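Local coordinates for Tlr1789 protein (Thermosynechococcus elongatus, PDB 2X8X) that probably takes part in recognising and inserting outer-membrane proteins, this chain being the N-terminal part of a cyanobacterial Omp85, built of POTRA domains, at residues Val5-Val10 against Ile27-Gly32; Val211-Glu216 against Leu226-Lys231. One frame throughout, in Å; residues are numbered along the deposited sequence.

Contact 1: Val5-Val10 against Ile27-Gly32; sequences VLIAEV and ISTRPG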
ATOM      1  N   VAL A   5     -29.791 -11.912  27.736  1.00 35.00           N
ATOM      2  CA  VAL A   5     -31.062 -11.181  27.496  1.00 32.44           C
ATOM      3  C   VAL A   5     -31.778 -11.705  26.255  1.00 31.11           C
ATOM      4  O   VAL A   5     -31.138 -11.975  25.243  1.00 30.24           O
ATOM      5  CB  VAL A   5     -30.841  -9.647  27.225  1.00 33.44           C
ATOM      6  CG1 VAL A   5     -32.185  -8.925  27.126  1.00 32.10           C
ATOM      7  CG2 VAL A   5     -29.944  -8.999  28.291  1.00 32.61           C
ATOM      8  N   LEU A   6     -33.095 -11.823  26.315  1.00 29.46           N
ATOM      9  CA  LEU A   6     -33.903 -12.191  25.132  1.00 29.26           C
ATOM     10  C   LEU A   6     -34.283 -11.004  24.219  1.00 29.27           C
ATOM     11  O   LEU A   6     -34.831 -10.006  24.699  1.00 30.20           O
ATOM     12  CB  LEU A   6     -35.153 -12.981  25.554  1.00 28.40           C
ATOM     13  CG  LEU A   6     -36.198 -13.384  24.493  1.00 28.25           C
ATOM     14  CD1 LEU A   6     -35.668 -14.503  23.596  1.00 28.99           C
ATOM     15  CD2 LEU A   6     -37.527 -13.813  25.123  1.00 24.70           C
ATOM     16  N   ILE A   7     -34.069 -11.143  22.911  1.00 28.24           N
ATOM     17  CA  ILE A   7     -34.209 -10.060  21.935  1.00 27.94           C
ATOM     18  C   ILE A   7     -35.547 -10.159  21.227  1.00 28.03           C
ATOM     19  O   ILE A   7     -35.914 -11.241  20.786  1.00 28.33           O
ATOM     20  CB  ILE A   7     -33.046 -10.127  20.845  1.00 28.87           C
ATOM     21  CG1 ILE A   7     -31.661 -10.158  21.501  1.00 26.96           C
ATOM     22  CG2 ILE A   7     -33.145  -8.973  19.787  1.00 27.33           C
ATOM     23  CD1 ILE A   7     -31.464  -9.140  22.651  1.00 28.26           C
ATOM     24  N   ALA A   8     -36.282  -9.038  21.130  1.00 27.80           N
ATOM     25  CA  ALA A   8     -37.562  -8.976  20.376  1.00 26.85           C
ATOM     26  C   ALA A   8     -37.461  -8.502  18.919  1.00 27.17           C
ATOM     27  O   ALA A   8     -38.235  -8.965  18.058  1.00 26.46           O
ATOM     28  CB  ALA A   8     -38.582  -8.125  21.109  1.00 26.99           C
ATOM     29  N   GLU A   9     -36.560  -7.544  18.635  1.00 26.71           N
ATOM     30  CA  GLU A   9     -36.348  -7.079  17.248  1.00 26.86           C
ATOM     31  C   GLU A   9     -34.914  -6.654  17.062  1.00 26.50           C
ATOM     32  O   GLU A   9     -34.204  -6.270  18.006  1.00 24.68           O
ATOM     33  CB  GLU A   9     -37.346  -5.977  16.761  1.00 27.57           C
ATOM     34  CG  GLU A   9     -37.197  -4.584  17.388  1.00 31.64           C
ATOM     35  CD  GLU A   9     -38.415  -3.604  17.121  1.00 38.59           C
ATOM     36  OE1 GLU A   9     -38.475  -3.037  16.000  1.00 38.68           O
ATOM     37  OE2 GLU A   9     -39.296  -3.384  18.024  1.00 41.62           O
ATOM     38  N   VAL A  10     -34.516  -6.751  15.807  1.00 26.39           N
ATOM     39  CA  VAL A  10     -33.185  -6.352  15.409  1.00 26.57           C
ATOM     40  C   VAL A  10     -33.435  -5.359  14.290  1.00 27.91           C
ATOM     41  O   VAL A  10     -34.200  -5.636  13.360  1.00 28.31           O
ATOM     42  CB  VAL A  10     -32.327  -7.591  14.972  1.00 25.89           C
ATOM     43  CG1 VAL A  10     -30.899  -7.156  14.518  1.00 23.39           C
ATOM     44  CG2 VAL A  10     -32.196  -8.557  16.123  1.00 21.30           C
ATOM     45  N   ILE A  27     -24.463 -11.103  11.171  1.00 28.08           N
ATOM     46  CA  ILE A  27     -24.651 -11.093  12.637  1.00 29.48           C
ATOM     47  C   ILE A  27     -25.339 -12.389  13.072  1.00 30.93           C
ATOM     48  O   ILE A  27     -25.962 -13.073  12.246  1.00 31.75           O
ATOM     49  CB  ILE A  27     -25.485  -9.875  13.125  1.00 28.49           C
ATOM     50  CG1 ILE A  27     -26.938 -10.021  12.644  1.00 27.45           C
ATOM     51  CG2 ILE A  27     -24.725  -8.525  12.745  1.00 25.93           C
ATOM     52  CD1 ILE A  27     -27.857  -8.781  12.755  1.00 30.75           C
ATOM     53  N   SER A  28     -25.216 -12.748  14.342  1.00 30.91           N
ATOM     54  CA  SER A  28     -25.917 -13.928  14.779  1.00 32.43           C
ATOM     55  C   SER A  28     -27.155 -13.549  15.576  1.00 31.98           C
ATOM     56  O   SER A  28     -27.998 -14.391  15.802  1.00 32.48           O
ATOM     57  CB  SER A  28     -24.989 -14.859  15.577  1.00 33.07           C
ATOM     58  OG  SER A  28     -24.466 -14.135  16.703  1.00 38.73           O
ATOM     59  N   THR A  29     -27.245 -12.298  16.032  1.00 31.49           N
ATOM     60  CA  THR A  29     -28.374 -11.874  16.860  1.00 31.55           C
ATOM     61  C   THR A  29     -29.624 -11.699  15.985  1.00 31.13           C
ATOM     62  O   THR A  29     -29.620 -10.955  14.972  1.00 32.41           O
ATOM     63  CB  THR A  29     -28.051 -10.602  17.713  1.00 31.88           C
ATOM     64  OG1 THR A  29     -26.821 -10.806  18.456  1.00 33.18           O
ATOM     65  CG2 THR A  29     -29.191 -10.350  18.695  1.00 32.29           C
ATOM     66  N   ARG A  30     -30.662 -12.439  16.369  1.00 30.20           N
ATOM     67  CA  ARG A  30     -31.979 -12.481  15.730  1.00 29.60           C
ATOM     68  C   ARG A  30     -33.074 -12.155  16.763  1.00 26.92           C
ATOM     69  O   ARG A  30     -32.853 -12.288  17.958  1.00 24.33           O
ATOM     70  CB  ARG A  30     -32.299 -13.899  15.169  1.00 30.53           C
ATOM     71  CG  ARG A  30     -31.214 -14.591  14.269  1.00 35.25           C
ATOM     72  CD  ARG A  30     -31.137 -13.960  12.871  1.00 39.76           C
ATOM     73  NE  ARG A  30     -29.912 -14.339  12.141  1.00 44.71           N
ATOM     74  CZ  ARG A  30     -29.221 -13.534  11.315  1.00 46.29           C
ATOM     75  NH1 ARG A  30     -29.614 -12.257  11.105  1.00 42.22           N
ATOM     76  NH2 ARG A  30     -28.112 -14.009  10.705  1.00 47.61           N
ATOM     77  N   PRO A  31     -34.263 -11.737  16.276  1.00 26.92           N
ATOM     78  CA  PRO A  31     -35.465 -11.696  17.127  1.00 26.85           C
ATOM     79  C   PRO A  31     -35.724 -13.118  17.595  1.00 26.52           C
ATOM     80  O   PRO A  31     -35.700 -14.051  16.778  1.00 25.65           O
ATOM     81  CB  PRO A  31     -36.588 -11.245  16.162  1.00 26.92           C
ATOM     82  CG  PRO A  31     -35.851 -10.688  14.919  1.00 28.02           C
ATOM     83  CD  PRO A  31     -34.590 -11.478  14.851  1.00 27.46           C
ATOM     84  N   GLY A  32     -35.905 -13.279  18.901  1.00 26.25           N
ATOM     85  CA  GLY A  32     -36.181 -14.588  19.495  1.00 27.15           C
ATOM     86  C   GLY A  32     -34.958 -15.268  20.087  1.00 27.55           C
ATOM     87  O   GLY A  32     -35.087 -16.331  20.722  1.00 28.16           O
TER
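Ile7 and Val10 meet Thr29, Ile27 and Pro31 where the first strand of the N-terminal POTRA domain faces the loop that leads from helix 17-26 to strand 34-35. The contact illustrates how a fold lets one chain segment serve a buried interior and an open rim at once. On the inner side, the side chains of Ile7 and Thr29 cross at about a right angle, with Ile7 CG1 3.7 Å from Thr29 CG2. Thr29 OG1 turns elsewhere, to a hydrogen bond with Asp43 of helix 37-48. After the chain corner at Ala8, Val10 points toward the loop and its two methyls divide the work. CG1, anti to the backbone N (chi1 179°), reaches Ile27 tip to tip, CG1 to CD1 at 3.9 Å, while CG2 lies 4.0 Å from Pro31 CD.

The solvent side is formed by the exposed residues Leu6, Pro31 and Gly32. Pro31 CB rests 3.4 Å from Ala8 O, and Leu6 CD1 touches Gly32 O at 3.5 Å. One hydrogen bond links the two segments here: Gly32 N donates to Ile7 O over 2.8 Å with an N-H...O angle of 169°. It precedes the backbone pairing of Ile7 with Ser33 and Val5 with Thr35, through which the loop passes into the antiparallel strand. At the phi of Gly32, 98°, a CB would collide with the carbonyl O of Pro31, reason enough for glycine. Beside Val10, Thr29 O is buried without a polar partner in the model, and Val10 CG2 lies 3.7 Å from it.

Contact 2: Val211-Glu216 against Leu226-Lys231; sequences VQVALE and LILNIK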
ATOM      1  N   VAL A 211      32.406  -4.827  -8.664  1.00 26.19           N
ATOM      2  CA  VAL A 211      31.541  -3.665  -8.459  1.00 25.18           C
ATOM      3  C   VAL A 211      30.367  -4.144  -7.635  1.00 26.58           C
ATOM      4  O   VAL A 211      29.692  -5.042  -8.078  1.00 27.48           O
ATOM      5  CB  VAL A 211      30.996  -3.133  -9.813  1.00 25.67           C
ATOM      6  CG1 VAL A 211      30.033  -1.957  -9.543  1.00 23.31           C
ATOM      7  CG2 VAL A 211      32.102  -2.734 -10.775  1.00 18.78           C
ATOM      8  N   GLN A 212      30.089  -3.565  -6.464  1.00 27.64           N
ATOM      9  CA  GLN A 212      28.908  -3.942  -5.714  1.00 29.64           C
ATOM     10  C   GLN A 212      27.953  -2.755  -5.558  1.00 30.70           C
ATOM     11  O   GLN A 212      28.359  -1.625  -5.309  1.00 31.03           O
ATOM     12  CB  GLN A 212      29.263  -4.495  -4.320  1.00 31.42           C
ATOM     13  CG  GLN A 212      29.943  -5.895  -4.279  1.00 31.36           C
ATOM     14  CD  GLN A 212      29.064  -7.069  -4.843  1.00 38.35           C
ATOM     15  OE1 GLN A 212      27.848  -7.130  -4.636  1.00 42.56           O
ATOM     16  NE2 GLN A 212      29.712  -8.001  -5.560  1.00 36.94           N
ATOM     17  N   VAL A 213      26.662  -3.014  -5.652  1.00 30.47           N
ATOM     18  CA  VAL A 213      25.676  -1.929  -5.564  1.00 30.16           C
ATOM     19  C   VAL A 213      25.123  -1.902  -4.142  1.00 28.74           C
ATOM     20  O   VAL A 213      24.776  -2.946  -3.632  1.00 28.90           O
ATOM     21  CB  VAL A 213      24.506  -2.147  -6.560  1.00 30.32           C
ATOM     22  CG1 VAL A 213      23.486  -1.069  -6.376  1.00 32.25           C
ATOM     23  CG2 VAL A 213      24.997  -2.051  -7.995  1.00 29.76           C
ATOM     24  N   ALA A 214      25.025  -0.739  -3.505  1.00 27.60           N
ATOM     25  CA  ALA A 214      24.370  -0.662  -2.192  1.00 25.71           C
ATOM     26  C   ALA A 214      23.446   0.545  -2.249  1.00 25.63           C
ATOM     27  O   ALA A 214      23.764   1.499  -2.970  1.00 25.25           O
ATOM     28  CB  ALA A 214      25.404  -0.502  -1.116  1.00 26.16           C
ATOM     29  N   LEU A 215      22.363   0.550  -1.465  1.00 25.17           N
ATOM     30  CA  LEU A 215      21.409   1.672  -1.414  1.00 26.42           C
ATOM     31  C   LEU A 215      21.418   2.350  -0.072  1.00 27.32           C
ATOM     32  O   LEU A 215      21.421   1.692   0.946  1.00 29.49           O
ATOM     33  CB  LEU A 215      19.994   1.159  -1.727  1.00 26.49           C
ATOM     34  CG  LEU A 215      19.862   0.445  -3.097  1.00 29.10           C
ATOM     35  CD1 LEU A 215      18.473  -0.196  -3.298  1.00 32.82           C
ATOM     36  CD2 LEU A 215      20.139   1.410  -4.232  1.00 32.08           C
ATOM     37  N   GLU A 216      21.436   3.675  -0.033  1.00 28.31           N
ATOM     38  CA  GLU A 216      21.210   4.398   1.215  1.00 28.21           C
ATOM     39  C   GLU A 216      20.027   5.355   1.045  1.00 28.21           C
ATOM     40  O   GLU A 216      19.780   5.846  -0.069  1.00 25.79           O
ATOM     41  CB  GLU A 216      22.496   5.135   1.603  1.00 29.41           C
ATOM     42  CG  GLU A 216      23.623   4.084   1.855  1.00 32.95           C
ATOM     43  CD  GLU A 216      24.961   4.647   2.349  1.00 39.07           C
ATOM     44  OE1 GLU A 216      25.271   5.867   2.196  1.00 37.95           O
ATOM     45  OE2 GLU A 216      25.738   3.817   2.876  1.00 40.29           O
ATOM     46  N   LEU A 226      22.236   5.803  -4.717  1.00 26.15           N
ATOM     47  CA  LEU A 226      22.795   4.542  -5.240  1.00 27.06           C
ATOM     48  C   LEU A 226      24.347   4.541  -5.079  1.00 27.14           C
ATOM     49  O   LEU A 226      25.047   5.419  -5.658  1.00 26.49           O
ATOM     50  CB  LEU A 226      22.420   4.265  -6.705  1.00 27.46           C
ATOM     51  CG  LEU A 226      23.105   2.977  -7.186  1.00 31.05           C
ATOM     52  CD1 LEU A 226      22.145   1.886  -6.929  1.00 31.58           C
ATOM     53  CD2 LEU A 226      23.494   2.940  -8.635  1.00 36.94           C
ATOM     54  N   ILE A 227      24.869   3.558  -4.352  1.00 25.52           N
ATOM     55  CA  ILE A 227      26.317   3.542  -4.061  1.00 25.84           C
ATOM     56  C   ILE A 227      26.879   2.435  -4.917  1.00 24.54           C
ATOM     57  O   ILE A 227      26.330   1.319  -4.906  1.00 23.76           O
ATOM     58  CB  ILE A 227      26.645   3.152  -2.594  1.00 26.10           C
ATOM     59  CG1 ILE A 227      25.793   3.905  -1.541  1.00 28.92           C
ATOM     60  CG2 ILE A 227      28.137   3.259  -2.321  1.00 25.27           C
ATOM     61  CD1 ILE A 227      25.850   5.368  -1.588  1.00 26.14           C
ATOM     62  N   LEU A 228      27.935   2.739  -5.671  1.00 23.01           N
ATOM     63  CA  LEU A 228      28.725   1.709  -6.354  1.00 22.32           C
ATOM     64  C   LEU A 228      30.047   1.567  -5.587  1.00 22.96           C
ATOM     65  O   LEU A 228      30.812   2.518  -5.498  1.00 22.83           O
ATOM     66  CB  LEU A 228      28.998   2.112  -7.793  1.00 21.08           C
ATOM     67  CG  LEU A 228      27.878   2.245  -8.829  1.00 24.92           C
ATOM     68  CD1 LEU A 228      28.499   2.305 -10.230  1.00 24.70           C
ATOM     69  CD2 LEU A 228      26.868   1.080  -8.670  1.00 28.75           C
ATOM     70  N   ASN A 229      30.320   0.378  -5.025  1.00 22.52           N
ATOM     71  CA  ASN A 229      31.523   0.117  -4.291  1.00 21.68           C
ATOM     72  C   ASN A 229      32.402  -0.606  -5.292  1.00 22.86           C
ATOM     73  O   ASN A 229      32.065  -1.743  -5.734  1.00 21.12           O
ATOM     74  CB  ASN A 229      31.213  -0.793  -3.106  1.00 22.49           C
ATOM     75  CG  ASN A 229      30.464  -0.047  -1.985  1.00 22.62           C
ATOM     76  OD1 ASN A 229      30.965   0.912  -1.491  1.00 23.08           O
ATOM     77  ND2 ASN A 229      29.234  -0.447  -1.681  1.00 24.89           N
ATOM     78  N   ILE A 230      33.509   0.042  -5.640  1.00 21.34           N
ATOM     79  CA  ILE A 230      34.270  -0.370  -6.793  1.00 22.53           C
ATOM     80  C   ILE A 230      35.671  -0.665  -6.417  1.00 21.47           C
ATOM     81  O   ILE A 230      36.292   0.178  -5.794  1.00 20.75           O
ATOM     82  CB  ILE A 230      34.294   0.778  -7.860  1.00 21.71           C
ATOM     83  CG1 ILE A 230      32.880   1.090  -8.378  1.00 23.87           C
ATOM     84  CG2 ILE A 230      35.189   0.388  -9.047  1.00 22.65           C
ATOM     85  CD1 ILE A 230      32.876   2.407  -9.230  1.00 19.45           C
ATOM     86  N   LYS A 231      36.168  -1.855  -6.802  1.00 22.50           N
ATOM     87  CA  LYS A 231      37.575  -2.221  -6.668  1.00 23.58           C
ATOM     88  C   LYS A 231      38.192  -2.308  -8.059  1.00 24.44           C
ATOM     89  O   LYS A 231      37.832  -3.195  -8.825  1.00 24.40           O
ATOM     90  CB  LYS A 231      37.738  -3.535  -5.876  1.00 25.20           C
ATOM     91  CG  LYS A 231      37.095  -3.530  -4.458  1.00 26.91           C
ATOM     92  CD  LYS A 231      37.289  -4.807  -3.613  1.00 33.39           C
ATOM     93  CE  LYS A 231      36.077  -4.898  -2.632  1.00 37.77           C
ATOM     94  NZ  LYS A 231      36.228  -5.724  -1.403  1.00 37.97           N
TER
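The carboxylate of Glu216 lies with one face against Ile227: CG1 of Ile227 is 4.0 Å from Glu216 CD, and Ile227 CD1 is 3.9 Å from Glu216 OE1. OE1 also forms a salt bridge with Arg160 of strand 154-161. The amide of Asn229, on the same side of the sheet, presents its ND2 edge to Ala214 CB, 3.9 Å away. Gln212 bends at chi2 (-63°) and carries its amide away from the partner strand, where NE2 is hydrogen-bonded to OD1 of Asp210.

These groups decorate one surface of an antiparallel beta hairpin, strands 208-217 and 224-232, in the C-terminal POTRA domain. Two hydrogen-bonded pairs, Gln212 with Asn229 and Ala214 with Ile227, hold the strands together by four N-H...O bonds, three of them close to straight. The shortest, from Ile227 N to Ala214 O at 2.7 Å, is also the most bent at hydrogen (158°), although its donor sits nearly along the C=O axis.

The reverse surface is aliphatic. Val213 spreads its methyls over two neighbours: CG1 presses on Leu226 CD1 at 3.3 Å, closer than usual van der Waals contact, and CG2 runs beside Leu228, 3.7 Å from its CD2. Leu226 CD1 is also tight against Leu215 CD2 at 3.4 Å. Leu226 chi2, at 92°, lies off the staggered value, in keeping with a crowded methyl. Helix 192-205 packs on this surface, with Leu199 touching both Val211 and Val213.

The hairpin is thus amphipathic: apolar on the helix side, and mixed on the other, where aliphatic carbons back a carboxylate whose charge is probably steadied in its ionised form by Arg160.

Contacts 1 and 2 lie on opposite sides of the chain's centre, in the first and last of three POTRA domains strung in series. Their centres are 66 Å apart and their nearest atoms about 47 Å, so neither touches the other; the ShlB-type POTRA domain separates them along the chain. In one domain a loop, 27-32, meets a strand, 5-10; in the other, 211-216 and 226-231 are the two strands of a hairpin. Each contact combines backbone hydrogen bonding with aliphatic packing. No catalytic site or ligand is known at either contact, and both belong to the framework of the individual domains.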